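PDB 5TR7: D-alanyl-D-alanine carboxypeptidase from Vibrio cholerae, which probably removes the C-terminal D-alanine from the sugar-peptide precursors used to build the bacterial cell wall. Local coordinates for residues 11-16 / 244-249; 158-163 / 198-203; 152-157 / 222-227. All coordinates share one frame; numbering follows the deposited sequence.

Interaction 1. Residues 11-16 / 244-249; sequences YVLMDY and LSYGFR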
ATOM      1  N   TYR A  11       0.457  15.830   2.828  1.00 52.50           N
ATOM      2  CA  TYR A  11      -0.674  15.176   2.195  1.00 54.48           C
ATOM      3  C   TYR A  11      -0.847  15.613   0.792  1.00 53.22           C
ATOM      4  O   TYR A  11      -0.263  16.615   0.355  1.00 54.05           O
ATOM      5  CB  TYR A  11      -1.974  15.444   2.960  1.00 55.56           C
ATOM      6  CG  TYR A  11      -2.411  16.910   3.011  1.00 61.12           C
ATOM      7  CD1 TYR A  11      -3.163  17.480   1.982  1.00 70.77           C
ATOM      8  CD2 TYR A  11      -2.101  17.720   4.100  1.00 63.10           C
ATOM      9  CE1 TYR A  11      -3.595  18.799   2.051  1.00 72.83           C
ATOM     10  CE2 TYR A  11      -2.529  19.033   4.172  1.00 65.01           C
ATOM     11  CZ  TYR A  11      -3.285  19.556   3.147  1.00 71.29           C
ATOM     12  OH  TYR A  11      -3.723  20.854   3.205  1.00 75.50           O
ATOM     13  N   VAL A  12      -1.609  14.794   0.072  1.00 54.31           N
ATOM     14  CA  VAL A  12      -1.997  15.115  -1.286  1.00 51.98           C
ATOM     15  C   VAL A  12      -3.366  14.573  -1.548  1.00 49.31           C
ATOM     16  O   VAL A  12      -3.717  13.514  -1.047  1.00 58.06           O
ATOM     17  CB  VAL A  12      -0.983  14.696  -2.351  1.00 62.44           C
ATOM     18  CG1 VAL A  12      -0.747  13.229  -2.337  1.00 71.60           C
ATOM     19  CG2 VAL A  12      -1.501  15.095  -3.725  1.00 67.79           C
ATOM     20  N   LEU A  13      -4.158  15.307  -2.300  1.00 51.64           N
ATOM     21  CA  LEU A  13      -5.471  14.864  -2.669  1.00 49.60           C
ATOM     22  C   LEU A  13      -5.475  14.957  -4.155  1.00 51.08           C
ATOM     23  O   LEU A  13      -5.211  15.983  -4.690  1.00 57.97           O
ATOM     24  CB  LEU A  13      -6.523  15.766  -2.078  1.00 55.14           C
ATOM     25  CG  LEU A  13      -7.936  15.549  -2.570  1.00 61.17           C
ATOM     26  CD1 LEU A  13      -8.317  14.104  -2.468  1.00 67.73           C
ATOM     27  CD2 LEU A  13      -8.905  16.405  -1.800  1.00 61.52           C
ATOM     28  N   MET A  14      -5.791  13.877  -4.826  1.00 54.51           N
ATOM     29  CA  MET A  14      -5.747  13.836  -6.274  1.00 54.88           C
ATOM     30  C   MET A  14      -7.001  13.306  -6.885  1.00 49.79           C
ATOM     31  O   MET A  14      -7.582  12.342  -6.395  1.00 59.63           O
ATOM     32  CB  MET A  14      -4.572  12.940  -6.679  1.00 52.81           C
ATOM     33  CG  MET A  14      -4.448  12.625  -8.155  1.00 68.13           C
ATOM     34  SD  MET A  14      -3.106  11.483  -8.503  1.00 64.92           S
ATOM     35  CE  MET A  14      -1.715  12.601  -8.411  1.00 68.05           C
ATOM     36  N   ASP A  15      -7.423  13.961  -7.950  1.00 53.28           N
ATOM     37  CA  ASP A  15      -8.546  13.471  -8.750  1.00 58.99           C
ATOM     38  C   ASP A  15      -8.016  12.249  -9.538  1.00 56.30           C
ATOM     39  O   ASP A  15      -7.068  12.374 -10.290  1.00 53.87           O
ATOM     40  CB  ASP A  15      -9.019  14.567  -9.722  1.00 59.95           C
ATOM     41  CG  ASP A  15      -9.878  14.031 -10.847  1.00 62.62           C
ATOM     42  OD1 ASP A  15     -10.682  13.100 -10.656  1.00 54.86           O
ATOM     43  OD2 ASP A  15      -9.704  14.534 -11.961  1.00 67.89           O
ATOM     44  N   TYR A  16      -8.638  11.092  -9.360  1.00 54.85           N
ATOM     45  CA  TYR A  16      -8.218   9.887 -10.017  1.00 46.72           C
ATOM     46  C   TYR A  16      -8.298  10.004 -11.507  1.00 51.65           C
ATOM     47  O   TYR A  16      -7.443   9.466 -12.181  1.00 55.74           O
ATOM     48  CB  TYR A  16      -9.052   8.642  -9.598  1.00 51.03           C
ATOM     49  CG  TYR A  16      -8.796   7.428 -10.473  1.00 51.51           C
ATOM     50  CD1 TYR A  16      -7.782   6.516 -10.154  1.00 53.98           C
ATOM     51  CD2 TYR A  16      -9.554   7.179 -11.609  1.00 54.29           C
ATOM     52  CE1 TYR A  16      -7.529   5.442 -10.968  1.00 49.23           C
ATOM     53  CE2 TYR A  16      -9.313   6.066 -12.412  1.00 54.26           C
ATOM     54  CZ  TYR A  16      -8.291   5.211 -12.080  1.00 51.27           C
ATOM     55  OH  TYR A  16      -7.970   4.108 -12.879  1.00 52.96           O
ATOM     56  N   LEU A 244     -11.007  13.808   1.793  1.00 56.88           N
ATOM     57  CA  LEU A 244     -11.854  13.233   0.741  1.00 55.16           C
ATOM     58  C   LEU A 244     -13.169  13.998   0.572  1.00 56.84           C
ATOM     59  O   LEU A 244     -13.566  14.266  -0.567  1.00 55.96           O
ATOM     60  CB  LEU A 244     -12.137  11.747   0.989  1.00 56.67           C
ATOM     61  CG  LEU A 244     -10.968  10.791   0.815  1.00 58.92           C
ATOM     62  CD1 LEU A 244     -11.261   9.452   1.486  1.00 57.71           C
ATOM     63  CD2 LEU A 244     -10.609  10.565  -0.631  1.00 55.14           C
ATOM     64  N   SER A 245     -13.865  14.334   1.661  1.00 52.62           N
ATOM     65  CA  SER A 245     -15.131  15.081   1.548  1.00 52.07           C
ATOM     66  C   SER A 245     -14.926  16.399   0.849  1.00 54.45           C
ATOM     67  O   SER A 245     -15.763  16.813   0.056  1.00 60.96           O
ATOM     68  CB  SER A 245     -15.760  15.382   2.901  1.00 53.67           C
ATOM     69  OG  SER A 245     -15.948  14.180   3.555  1.00 56.05           O
ATOM     70  N   TYR A 246     -13.830  17.074   1.166  1.00 55.70           N
ATOM     71  CA  TYR A 246     -13.528  18.320   0.506  1.00 59.47           C
ATOM     72  C   TYR A 246     -13.415  18.088  -1.018  1.00 55.60           C
ATOM     73  O   TYR A 246     -13.939  18.823  -1.805  1.00 62.89           O
ATOM     74  CB  TYR A 246     -12.208  18.889   1.055  1.00 63.58           C
ATOM     75  CG  TYR A 246     -11.644  20.001   0.220  1.00 61.82           C
ATOM     76  CD1 TYR A 246     -12.181  21.312   0.300  1.00 68.96           C
ATOM     77  CD2 TYR A 246     -10.608  19.772  -0.629  1.00 66.37           C
ATOM     78  CE1 TYR A 246     -11.689  22.363  -0.487  1.00 67.49           C
ATOM     79  CE2 TYR A 246     -10.053  20.812  -1.397  1.00 69.86           C
ATOM     80  CZ  TYR A 246     -10.614  22.083  -1.354  1.00 71.00           C
ATOM     81  OH  TYR A 246     -10.048  23.039  -2.151  1.00 67.72           O
ATOM     82  N   GLY A 247     -12.774  17.031  -1.422  1.00 50.43           N
ATOM     83  CA  GLY A 247     -12.608  16.769  -2.863  1.00 56.94           C
ATOM     84  C   GLY A 247     -13.962  16.533  -3.532  1.00 58.94           C
ATOM     85  O   GLY A 247     -14.177  16.976  -4.655  1.00 57.19           O
ATOM     86  N   PHE A 248     -14.866  15.824  -2.849  1.00 58.30           N
ATOM     87  CA  PHE A 248     -16.180  15.523  -3.431  1.00 60.84           C
ATOM     88  C   PHE A 248     -16.982  16.787  -3.573  1.00 64.90           C
ATOM     89  O   PHE A 248     -17.677  16.949  -4.563  1.00 63.14           O
ATOM     90  CB  PHE A 248     -16.918  14.418  -2.662  1.00 58.36           C
ATOM     91  CG  PHE A 248     -16.253  13.036  -2.793  1.00 55.93           C
ATOM     92  CD1 PHE A 248     -15.949  12.511  -4.039  1.00 57.95           C
ATOM     93  CD2 PHE A 248     -16.047  12.241  -1.672  1.00 57.05           C
ATOM     94  CE1 PHE A 248     -15.380  11.248  -4.169  1.00 56.03           C
ATOM     95  CE2 PHE A 248     -15.469  10.992  -1.788  1.00 55.17           C
ATOM     96  CZ  PHE A 248     -15.151  10.488  -3.046  1.00 53.52           C
ATOM     97  N   ARG A 249     -16.837  17.683  -2.604  1.00 64.73           N
ATOM     98  CA  ARG A 249     -17.471  18.987  -2.645  1.00 75.37           C
ATOM     99  C   ARG A 249     -16.769  19.968  -3.622  1.00 71.88           C
ATOM    100  O   ARG A 249     -17.403  20.869  -4.127  1.00 72.90           O
ATOM    101  CB  ARG A 249     -17.513  19.596  -1.239  1.00 80.54           C
ATOM    102  CG  ARG A 249     -18.592  18.997  -0.351  1.00 87.33           C
ATOM    103  CD  ARG A 249     -18.460  19.371   1.132  1.00 97.51           C
ATOM    104  NE  ARG A 249     -17.593  20.555   1.338  1.00 99.77           N
ATOM    105  CZ  ARG A 249     -16.380  20.558   1.934  1.00 91.62           C
ATOM    106  NH1 ARG A 249     -15.886  19.477   2.582  1.00 72.87           N
ATOM    107  NH2 ARG A 249     -15.687  21.705   1.989  1.00 92.54           N
TER

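Interaction 2. Residues 158-163 / 198-203; sequences QALIRD and DGIKTG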
ATOM      1  N   GLN A 158      -3.125   5.374  -7.440  1.00 46.37           N
ATOM      2  CA  GLN A 158      -3.877   5.559  -8.669  1.00 51.87           C
ATOM      3  C   GLN A 158      -3.549   4.436  -9.672  1.00 57.96           C
ATOM      4  O   GLN A 158      -4.451   3.877 -10.310  1.00 50.73           O
ATOM      5  CB  GLN A 158      -3.531   6.929  -9.303  1.00 50.73           C
ATOM      6  CG  GLN A 158      -4.181   7.207 -10.658  1.00 51.21           C
ATOM      7  CD  GLN A 158      -3.639   8.435 -11.368  1.00 55.82           C
ATOM      8  OE1 GLN A 158      -2.454   8.679 -11.427  1.00 57.34           O
ATOM      9  NE2 GLN A 158      -4.538   9.262 -11.825  1.00 55.41           N
ATOM     10  N   ALA A 159      -2.263   4.131  -9.815  1.00 55.94           N
ATOM     11  CA  ALA A 159      -1.823   3.069 -10.745  1.00 59.27           C
ATOM     12  C   ALA A 159      -2.339   1.701 -10.366  1.00 55.83           C
ATOM     13  O   ALA A 159      -2.571   0.864 -11.250  1.00 54.41           O
ATOM     14  CB  ALA A 159      -0.299   3.020 -10.807  1.00 58.66           C
ATOM     15  N   LEU A 160      -2.456   1.456  -9.062  1.00 49.78           N
ATOM     16  CA  LEU A 160      -2.998   0.185  -8.611  1.00 56.05           C
ATOM     17  C   LEU A 160      -4.428   0.007  -9.105  1.00 50.62           C
ATOM     18  O   LEU A 160      -4.814  -1.045  -9.607  1.00 52.07           O
ATOM     19  CB  LEU A 160      -3.012   0.057  -7.082  1.00 49.59           C
ATOM     20  CG  LEU A 160      -1.775  -0.373  -6.331  1.00 51.05           C
ATOM     21  CD1 LEU A 160      -1.932  -0.067  -4.826  1.00 44.89           C
ATOM     22  CD2 LEU A 160      -1.415  -1.825  -6.623  1.00 55.78           C
ATOM     23  N   ILE A 161      -5.239   1.024  -8.893  1.00 49.42           N
ATOM     24  CA  ILE A 161      -6.644   0.988  -9.341  1.00 42.61           C
ATOM     25  C   ILE A 161      -6.717   0.962 -10.836  1.00 48.23           C
ATOM     26  O   ILE A 161      -7.482   0.254 -11.435  1.00 48.61           O
ATOM     27  CB  ILE A 161      -7.298   2.258  -8.866  1.00 46.60           C
ATOM     28  CG1 ILE A 161      -7.295   2.302  -7.337  1.00 44.94           C
ATOM     29  CG2 ILE A 161      -8.671   2.428  -9.493  1.00 44.38           C
ATOM     30  CD1 ILE A 161      -7.681   3.668  -6.770  1.00 53.70           C
ATOM     31  N   ARG A 162      -5.855   1.721 -11.477  1.00 51.06           N
ATOM     32  CA  ARG A 162      -5.910   1.808 -12.941  1.00 50.77           C
ATOM     33  C   ARG A 162      -5.389   0.653 -13.715  1.00 46.18           C
ATOM     34  O   ARG A 162      -5.962   0.313 -14.764  1.00 49.77           O
ATOM     35  CB  ARG A 162      -5.064   3.032 -13.386  1.00 50.87           C
ATOM     36  CG  ARG A 162      -5.099   3.378 -14.850  1.00 53.39           C
ATOM     37  CD  ARG A 162      -3.660   3.635 -15.288  1.00 64.53           C
ATOM     38  NE  ARG A 162      -3.058   4.795 -14.724  1.00 61.71           N
ATOM     39  CZ  ARG A 162      -1.755   4.991 -14.498  1.00 57.75           C
ATOM     40  NH1 ARG A 162      -0.785   4.090 -14.584  1.00 59.82           N
ATOM     41  NH2 ARG A 162      -1.409   6.144 -14.025  1.00 72.13           N
ATOM     42  N   ASP A 163      -4.255   0.120 -13.290  1.00 47.08           N
ATOM     43  CA  ASP A 163      -3.521  -0.901 -14.132  1.00 49.40           C
ATOM     44  C   ASP A 163      -3.685  -2.311 -13.645  1.00 48.73           C
ATOM     45  O   ASP A 163      -3.631  -3.217 -14.450  1.00 46.35           O
ATOM     46  CB  ASP A 163      -2.009  -0.604 -14.127  1.00 49.27           C
ATOM     47  CG  ASP A 163      -1.651   0.798 -14.568  1.00 43.91           C
ATOM     48  OD1 ASP A 163      -2.376   1.340 -15.382  1.00 54.36           O
ATOM     49  OD2 ASP A 163      -0.526   1.296 -14.243  1.00 54.22           O
ATOM     50  N   ASP A 198     -12.718   2.218  -0.756  1.00 46.56           N
ATOM     51  CA  ASP A 198     -12.408   0.851  -1.116  1.00 45.40           C
ATOM     52  C   ASP A 198     -10.877   0.569  -1.154  1.00 48.44           C
ATOM     53  O   ASP A 198     -10.443  -0.417  -1.706  1.00 46.78           O
ATOM     54  CB  ASP A 198     -13.140   0.519  -2.449  1.00 50.60           C
ATOM     55  CG  ASP A 198     -12.661   1.373  -3.612  1.00 58.00           C
ATOM     56  OD1 ASP A 198     -11.717   2.191  -3.411  1.00 55.93           O
ATOM     57  OD2 ASP A 198     -13.255   1.240  -4.725  1.00 57.03           O
ATOM     58  N   GLY A 199     -10.090   1.439  -0.528  1.00 46.86           N
ATOM     59  CA  GLY A 199      -8.666   1.266  -0.410  1.00 45.43           C
ATOM     60  C   GLY A 199      -8.073   2.434   0.384  1.00 43.45           C
ATOM     61  O   GLY A 199      -8.788   3.333   0.790  1.00 48.98           O
ATOM     62  N   ILE A 200      -6.762   2.489   0.540  1.00 43.32           N
ATOM     63  CA  ILE A 200      -5.849   1.519  -0.030  1.00 45.43           C
ATOM     64  C   ILE A 200      -4.975   0.862   1.034  1.00 47.41           C
ATOM     65  O   ILE A 200      -5.155  -0.291   1.373  1.00 38.27           O
ATOM     66  CB  ILE A 200      -4.958   2.158  -1.106  1.00 50.63           C
ATOM     67  CG1 ILE A 200      -5.795   2.997  -2.066  1.00 52.90           C
ATOM     68  CG2 ILE A 200      -4.119   1.121  -1.828  1.00 49.81           C
ATOM     69  CD1 ILE A 200      -5.037   3.439  -3.333  1.00 56.11           C
ATOM     70  N   LYS A 201      -4.026   1.591   1.575  1.00 45.40           N
ATOM     71  CA  LYS A 201      -3.090   0.975   2.472  1.00 46.88           C
ATOM     72  C   LYS A 201      -2.680   1.900   3.578  1.00 47.09           C
ATOM     73  O   LYS A 201      -2.425   3.059   3.419  1.00 49.09           O
ATOM     74  CB  LYS A 201      -1.840   0.586   1.666  1.00 51.87           C
ATOM     75  CG  LYS A 201      -0.779  -0.226   2.403  1.00 56.04           C
ATOM     76  CD  LYS A 201      -1.263  -1.640   2.575  1.00 57.30           C
ATOM     77  CE  LYS A 201      -0.298  -2.482   3.404  1.00 63.65           C
ATOM     78  NZ  LYS A 201      -0.305  -2.221   4.869  1.00 61.51           N
ATOM     79  N   THR A 202      -2.424   1.277   4.663  1.00 44.40           N
ATOM     80  CA  THR A 202      -2.091   1.915   5.882  1.00 57.15           C
ATOM     81  C   THR A 202      -0.596   1.710   6.244  1.00 49.77           C
ATOM     82  O   THR A 202       0.041   0.827   5.775  1.00 49.85           O
ATOM     83  CB  THR A 202      -3.000   1.218   6.883  1.00 54.75           C
ATOM     84  OG1 THR A 202      -3.132   2.005   8.032  1.00 80.07           O
ATOM     85  CG2 THR A 202      -2.511  -0.175   7.191  1.00 52.38           C
ATOM     86  N   GLY A 203      -0.044   2.575   7.057  1.00 57.87           N
ATOM     87  CA  GLY A 203       1.345   2.368   7.536  1.00 54.86           C
ATOM     88  C   GLY A 203       1.759   3.330   8.587  1.00 51.48           C
ATOM     89  O   GLY A 203       1.038   4.307   8.847  1.00 54.99           O
TER

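Interaction 3. Residues 152-157 / 222-227; sequences DLALLG and RLVAVV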
ATOM      1  N   ASP A 152       4.166  10.874  -5.041  1.00 54.00           N
ATOM      2  CA  ASP A 152       4.503   9.597  -5.672  1.00 57.83           C
ATOM      3  C   ASP A 152       3.623   8.453  -5.163  1.00 61.71           C
ATOM      4  O   ASP A 152       3.259   7.571  -5.931  1.00 61.41           O
ATOM      5  CB  ASP A 152       5.955   9.244  -5.500  1.00 61.85           C
ATOM      6  CG  ASP A 152       6.907  10.171  -6.303  1.00 64.61           C
ATOM      7  OD1 ASP A 152       6.474  11.184  -6.913  1.00 65.09           O
ATOM      8  OD2 ASP A 152       8.098   9.852  -6.322  1.00 64.83           O
ATOM      9  N   LEU A 153       3.350   8.460  -3.862  1.00 51.12           N
ATOM     10  CA  LEU A 153       2.477   7.456  -3.290  1.00 58.29           C
ATOM     11  C   LEU A 153       1.045   7.585  -3.863  1.00 52.17           C
ATOM     12  O   LEU A 153       0.397   6.572  -4.128  1.00 48.77           O
ATOM     13  CB  LEU A 153       2.523   7.518  -1.730  1.00 64.27           C
ATOM     14  CG  LEU A 153       3.886   7.124  -1.107  1.00 55.31           C
ATOM     15  CD1 LEU A 153       4.037   7.597   0.306  1.00 64.23           C
ATOM     16  CD2 LEU A 153       4.051   5.630  -1.169  1.00 53.44           C
ATOM     17  N   ALA A 154       0.604   8.807  -4.184  1.00 47.27           N
ATOM     18  CA  ALA A 154      -0.684   8.984  -4.796  1.00 45.60           C
ATOM     19  C   ALA A 154      -0.699   8.375  -6.193  1.00 57.79           C
ATOM     20  O   ALA A 154      -1.688   7.731  -6.603  1.00 52.68           O
ATOM     21  CB  ALA A 154      -0.985  10.453  -4.918  1.00 46.45           C
ATOM     22  N   LEU A 155       0.377   8.631  -6.954  1.00 52.57           N
ATOM     23  CA  LEU A 155       0.489   8.055  -8.296  1.00 59.62           C
ATOM     24  C   LEU A 155       0.434   6.549  -8.163  1.00 53.43           C
ATOM     25  O   LEU A 155      -0.214   5.906  -8.925  1.00 52.89           O
ATOM     26  CB  LEU A 155       1.824   8.446  -8.977  1.00 55.84           C
ATOM     27  CG  LEU A 155       2.024   9.869  -9.478  1.00 62.46           C
ATOM     28  CD1 LEU A 155       3.485  10.154  -9.939  1.00 73.22           C
ATOM     29  CD2 LEU A 155       1.039  10.205 -10.574  1.00 61.34           C
ATOM     30  N   LEU A 156       1.055   5.997  -7.124  1.00 51.52           N
ATOM     31  CA  LEU A 156       1.088   4.561  -6.970  1.00 58.74           C
ATOM     32  C   LEU A 156      -0.289   3.991  -6.673  1.00 53.61           C
ATOM     33  O   LEU A 156      -0.670   2.949  -7.205  1.00 46.03           O
ATOM     34  CB  LEU A 156       2.109   4.138  -5.917  1.00 54.70           C
ATOM     35  CG  LEU A 156       2.296   2.661  -5.638  1.00 51.50           C
ATOM     36  CD1 LEU A 156       2.738   1.946  -6.874  1.00 59.69           C
ATOM     37  CD2 LEU A 156       3.287   2.416  -4.553  1.00 53.83           C
ATOM     38  N   GLY A 157      -0.988   4.650  -5.777  1.00 57.02           N
ATOM     39  CA  GLY A 157      -2.359   4.217  -5.430  1.00 54.67           C
ATOM     40  C   GLY A 157      -3.227   4.265  -6.693  1.00 51.90           C
ATOM     41  O   GLY A 157      -3.997   3.350  -6.964  1.00 51.12           O
ATOM     42  N   ARG A 222     -13.973   9.828  -8.382  1.00 53.31           N
ATOM     43  CA  ARG A 222     -13.048   8.980  -7.667  1.00 48.84           C
ATOM     44  C   ARG A 222     -11.879   9.828  -7.285  1.00 50.34           C
ATOM     45  O   ARG A 222     -11.308  10.583  -8.128  1.00 48.82           O
ATOM     46  CB  ARG A 222     -12.573   7.741  -8.390  1.00 53.31           C
ATOM     47  CG  ARG A 222     -11.557   6.943  -7.532  1.00 50.91           C
ATOM     48  CD  ARG A 222     -10.984   5.683  -8.174  1.00 51.49           C
ATOM     49  NE  ARG A 222     -11.875   4.518  -8.124  1.00 45.18           N
ATOM     50  CZ  ARG A 222     -12.030   3.730  -7.084  1.00 44.84           C
ATOM     51  NH1 ARG A 222     -12.842   2.742  -7.186  1.00 43.82           N
ATOM     52  NH2 ARG A 222     -11.421   3.960  -5.900  1.00 49.80           N
ATOM     53  N   LEU A 223     -11.542   9.740  -5.997  1.00 48.47           N
ATOM     54  CA  LEU A 223     -10.416  10.485  -5.481  1.00 49.84           C
ATOM     55  C   LEU A 223      -9.416   9.571  -4.876  1.00 46.29           C
ATOM     56  O   LEU A 223      -9.770   8.516  -4.415  1.00 47.28           O
ATOM     57  CB  LEU A 223     -10.864  11.435  -4.387  1.00 53.85           C
ATOM     58  CG  LEU A 223     -11.922  12.480  -4.748  1.00 56.45           C
ATOM     59  CD1 LEU A 223     -12.490  13.104  -3.443  1.00 56.86           C
ATOM     60  CD2 LEU A 223     -11.299  13.543  -5.670  1.00 53.41           C
ATOM     61  N   VAL A 224      -8.155  10.001  -4.888  1.00 55.28           N
ATOM     62  CA  VAL A 224      -7.075   9.301  -4.212  1.00 50.82           C
ATOM     63  C   VAL A 224      -6.495  10.316  -3.228  1.00 52.87           C
ATOM     64  O   VAL A 224      -6.180  11.437  -3.618  1.00 59.79           O
ATOM     65  CB  VAL A 224      -6.001   8.842  -5.178  1.00 52.68           C
ATOM     66  CG1 VAL A 224      -4.855   8.215  -4.409  1.00 61.37           C
ATOM     67  CG2 VAL A 224      -6.566   7.811  -6.122  1.00 58.18           C
ATOM     68  N   ALA A 225      -6.380   9.939  -1.971  1.00 46.67           N
ATOM     69  CA  ALA A 225      -5.780  10.797  -0.939  1.00 47.44           C
ATOM     70  C   ALA A 225      -4.654  10.105  -0.196  1.00 48.23           C
ATOM     71  O   ALA A 225      -4.635   8.873  -0.043  1.00 45.53           O
ATOM     72  CB  ALA A 225      -6.826  11.237   0.073  1.00 49.80           C
ATOM     73  N   VAL A 226      -3.642  10.885   0.129  1.00 46.47           N
ATOM     74  CA  VAL A 226      -2.519  10.360   0.892  1.00 53.20           C
ATOM     75  C   VAL A 226      -2.335  11.299   2.084  1.00 51.23           C
ATOM     76  O   VAL A 226      -2.291  12.532   1.926  1.00 55.19           O
ATOM     77  CB  VAL A 226      -1.228  10.390   0.049  1.00 51.32           C
ATOM     78  CG1 VAL A 226      -0.059   9.895   0.851  1.00 57.18           C
ATOM     79  CG2 VAL A 226      -1.419   9.590  -1.211  1.00 51.40           C
ATOM     80  N   VAL A 227      -2.254  10.721   3.268  1.00 51.46           N
ATOM     81  CA  VAL A 227      -2.039  11.519   4.514  1.00 52.31           C
ATOM     82  C   VAL A 227      -0.866  10.874   5.214  1.00 48.10           C
ATOM     83  O   VAL A 227      -0.845   9.692   5.414  1.00 48.77           O
ATOM     84  CB  VAL A 227      -3.329  11.578   5.362  1.00 53.59           C
ATOM     85  CG1 VAL A 227      -3.122  12.312   6.650  1.00 60.67           C
ATOM     86  CG2 VAL A 227      -4.398  12.326   4.571  1.00 56.55           C
TER

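Interaction 1. Residues 11-16 / 244-249
Leu13, projecting from strand 10-15, meets helix 233-251 at Tyr246 and Gly247 through one methyl group, CD2. With CG anti to the backbone N (chi1 170°), the leucine is extended away from its strand and its branched end arrives at the helix surface. Along the helix, Leu244 comes first. Its CA-CB bond points away from the strand, yet CD2 bends back to 4.6 Å from Leu13 CD1, a loose apolar approach. Tyr246 is directed toward the strand. Its ring receives the leucine at the edge, close to the ring plane, with CD2 of Leu13 4.0 Å from CD2 of Tyr246. At Gly247 the backbone itself becomes the contact surface: Leu13 CD2 lies 3.9 Å from Gly247 CA and equally near its amide N. A beta carbon would leave this residue in the direction of Leu13, so glycine suits a place where the methyl already occupies that side of the helix. Leu244 and Phe248 pack on strands 221-230 and 209-218. The contact thus helps to lay the last modelled helix, 233-251, against one face of the five-stranded sheet of the penicillin-recognising domain, away from the annotated sites. No hydrogen bond crosses between 11-16 and 244-249. The strand spends its backbone polar groups on its neighbours, as in the bonds of Leu13 with Leu22 and Ala23, and the helix bonds along itself. The cohesion here therefore comes from shape and the burial of hydrocarbon, which set position without the directional demands of a polar bond.

Interaction 2. Residues 158-163 / 198-203
Apolar contact joins the two segments through Ile200, which offers a different methyl to each of two successive helix residues. A chi1 of -47° puts CG1 anti to the carbonyl carbon and CG2 anti to the backbone N, so the branches diverge. CG2 lies 3.9 Å from Leu160 CD1, and the two side chains cross at a slant. The other branch ends in CD1, 4.3 Å from Ile161 CD1, a looser meeting of end methyls. A beta-branched residue suits this place because its two arms straddle adjacent positions of helix 150-163; Met39 and Tyr168 pack against it as well.

Polar bonds stay within each segment or go elsewhere. Arg162 and Asp163 form a salt bridge within the helix, away from the strand. Lys201 starts toward the helix, but its chain turns off and carries NZ away from it, to Thr202 O (3.2 Å) and to Ser98 OG.

The backbone is unusual here. A cis peptide precedes Ile200, and Ile200 and Lys201 both face Val213 in a classic beta bulge.

The bulge opens straight into Lys201-Thr202-Gly203, which fits the Lys-Thr-Gly motif of penicillin-binding proteins, on the edge strand lining the active site. Lys201 is the predicted substrate-binding residue, and Ser98, its partner, is a predicted active-site residue.

Interaction 3. Residues 152-157 / 222-227
Ala154 and Val226 form the tight part of this contact. The valine's CG2 methyl settles on the helix backbone, 3.7 Å from both Ala154 N and Ala154 CA, and 3.8 Å from Ala154 CB. With chi1 at 178° this methyl is anti to the carbonyl carbon of its own residue, while CG1, anti to the backbone N, is turned to Leu153 CB. The small alanine suits the place: with only a methyl to accommodate, the helix backbone comes down onto the sheet, and the axes of the two segments approach to 8.1 Å, running at 141° to one another.

Packing slackens on either side. Toward the start of the helix, Leu153 CB is 4.4 Å from Val226 CG1, and the rest of that leucine packs on Met39. Toward its end, Val224 CG1 rests 3.9 Å from Ala154 O but 4.5 Å from Ala154 CB. Nearly a turn on, Gly157 has no side chain to send toward Val224.

The more open margins are built differently. Leu155 turns away from the strand and is partly exposed, as is Arg222, whose guanidinium is tied down by a salt bridge to Asp198 and a hydrogen bond to Ser215 OG. The opposite face of the strand is apolar again, with Leu223 and Val227 meeting helix 233-251.

A five-stranded antiparallel sheet with helices on both faces is the hallmark of the penicillin-recognising fold shared with serine beta-lactamases. Here helix 150-163 lies against the central strand 221-230, with the side chain of Leu153 about 8 Å from that of Lys201, the predicted substrate-binding residue.

Overall arrangement
All three contacts are mainly apolar and lack hydrogen bonds between their segments, but they divide between the two faces of one antiparallel sheet, interactions 2 and 3 on one and interaction 1 on the other. Interactions 2 and 3 share helix 150-163: its first half packs on the central strand 221-230, its second half on the edge strand 196-205. They also touch where Ile200 CD1 packs on Gly157 CA. The centre of interaction 1 lies about 18 Å from the centre of the chain, that of interaction 2 about 6 Å, though both are buried. Strands 10-15 and 221-230 are hydrogen-bonded neighbours, linking interactions 1 and 3. Interaction 2 alone contains a predicted substrate-binding residue.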